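PDB 4RNG: MtN3/saliva family from Thermodesulfovibrio yellowstonii, which is a bacterial homologue of the SWEET transporters, a SemiSWEET that probably carries sugar across the membrane. Local coordinates for the interface of chains A and B. Residues are numbered along the deposited sequence; one frame, centred on the assembly and turned at random. Chains: chain A/B, MtN3/saliva family.

The interface of chains A and B. Residues chain A 43, 46-47, 50; chain B 18-19, 22, 25.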
loop_
_atom_site.group_PDB
_atom_site.type_symbol
_atom_site.label_atom_id
_atom_site.label_comp_id
_atom_site.label_asym_id
_atom_site.label_seq_id
_atom_site.Cartn_x
_atom_site.Cartn_y
_atom_site.Cartn_z
ATOM N N MET A 43 -7.813 -7.448 0.310
ATOM C CA MET A 43 -6.957 -6.259 0.171
ATOM C C MET A 43 -5.529 -6.623 -0.230
ATOM O O MET A 43 -4.959 -5.991 -1.119
ATOM C CB MET A 43 -6.915 -5.409 1.450
ATOM C CG MET A 43 -5.805 -4.329 1.409
ATOM S SD MET A 43 -5.556 -3.351 2.922
ATOM C CE MET A 43 -3.936 -2.642 2.649
ATOM N N PHE A 46 -5.221 -8.192 -3.761
ATOM C CA PHE A 46 -5.289 -7.156 -4.776
ATOM C C PHE A 46 -4.052 -6.254 -4.739
ATOM O O PHE A 46 -3.578 -5.801 -5.777
ATOM C CB PHE A 46 -6.557 -6.321 -4.603
ATOM C CG PHE A 46 -7.815 -7.029 -5.048
ATOM C CD1 PHE A 46 -7.756 -8.069 -5.960
ATOM C CD2 PHE A 46 -9.052 -6.653 -4.547
ATOM C CE1 PHE A 46 -8.899 -8.722 -6.369
ATOM C CE2 PHE A 46 -10.197 -7.292 -4.953
ATOM C CZ PHE A 46 -10.119 -8.337 -5.868
ATOM N N MET A 47 -3.506 -6.000 -3.559
ATOM C CA MET A 47 -2.294 -5.191 -3.500
ATOM C C MET A 47 -1.144 -5.876 -4.237
ATOM O O MET A 47 -0.429 -5.229 -5.012
ATOM C CB MET A 47 -1.903 -4.884 -2.063
ATOM C CG MET A 47 -2.356 -3.514 -1.620
ATOM S SD MET A 47 -1.758 -3.142 0.020
ATOM C CE MET A 47 -0.017 -2.981 -0.328
ATOM N N GLY A 50 -1.601 -5.419 -7.979
ATOM C CA GLY A 50 -1.329 -4.031 -8.311
ATOM C C GLY A 50 0.130 -3.626 -8.178
ATOM O O GLY A 50 0.683 -2.982 -9.037
ATOM N N ILE B 18 -5.794 -0.516 -9.321
ATOM C CA ILE B 18 -5.812 -1.727 -8.504
ATOM C C ILE B 18 -5.304 -1.499 -7.071
ATOM O O ILE B 18 -5.924 -1.973 -6.130
ATOM C CB ILE B 18 -5.011 -2.844 -9.168
ATOM C CG1 ILE B 18 -5.658 -3.223 -10.490
ATOM C CG2 ILE B 18 -4.948 -4.056 -8.268
ATOM C CD1 ILE B 18 -4.941 -4.320 -11.200
ATOM N N THR B 19 -4.182 -0.803 -6.888
ATOM C CA THR B 19 -3.652 -0.643 -5.527
ATOM C C THR B 19 -4.532 0.261 -4.671
ATOM O O THR B 19 -4.695 0.037 -3.477
ATOM C CB THR B 19 -2.213 -0.084 -5.515
ATOM O OG1 THR B 19 -2.170 1.194 -6.173
ATOM C CG2 THR B 19 -1.269 -1.064 -6.197
ATOM N N ALA B 22 -7.687 -1.628 -3.748
ATOM C CA ALA B 22 -7.383 -2.728 -2.835
ATOM C C ALA B 22 -7.758 -2.378 -1.402
ATOM O O ALA B 22 -8.042 -3.255 -0.602
ATOM C CB ALA B 22 -5.885 -3.098 -2.913
ATOM N N PRO B 25 -11.823 -3.123 0.125
ATOM C CA PRO B 25 -12.246 -4.275 0.940
ATOM C C PRO B 25 -11.864 -4.219 2.416
ATOM O O PRO B 25 -12.615 -4.758 3.240
ATOM C CB PRO B 25 -11.512 -5.453 0.281
ATOM C CG PRO B 25 -11.387 -5.044 -1.126
ATOM C CD PRO B 25 -11.167 -3.568 -1.120
#
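A:Phe46, A:Met43 and A:Gly50 meet B:Ala22, B:Ile18 and B:Thr19 in an apolar helix-to-helix contact, one part of the two-fold interface that pairs the two copies into the SemiSWEET dimer. At the centre sits B:Ala22, whose methyl points at the helix of chain A, with CB 3.7 Å from CB of A:Phe46. The same methyl reaches toward the backbone carbonyl of A:Met43 and lies 3.8 Å from CG of A:Met47, a residue that is itself poorly ordered. Toward B:Pro25, the B:Ala22 carbonyl oxygen O lies against the A:Met43 stem, 3.2 Å from CG, which stands anti to the backbone N (chi1 168°). The remaining chain of A:Met43 runs extended away from this touch. B:Pro25 flanks the A:Met43 backbone more loosely, its ring carbon CB 4.2 Å from the backbone N of A:Met43.

Farther along the helix, A:Gly50 has no side chain and lets two methyl branches close on its backbone. CG2 of B:Ile18 comes within 3.6 Å of A:Gly50 CA and also touches the A:Phe46 carbonyl oxygen O, at 3.3 Å. CG2 of B:Thr19 packs against A:Gly50 C at 3.5 Å; a chi1 of 59° turns this methyl to the partner and leaves hydroxyl OG1 pointing away. With no polar pair in bonding range, the patch rests on van der Waals packing, including methyl and methylene groups laid on backbone carbonyls.

Chain A contributes one face of helix 41-60; chain B contributes the end of helix 7-21, the break at B:Ala22 and the start of helix 23-33, where B:Pro25 is the proline of the PQ motif. Both sides belong to the PQ-loop repeat and to predicted membrane-spanning segments, and two-fold symmetry repeats the patch with the chains exchanged.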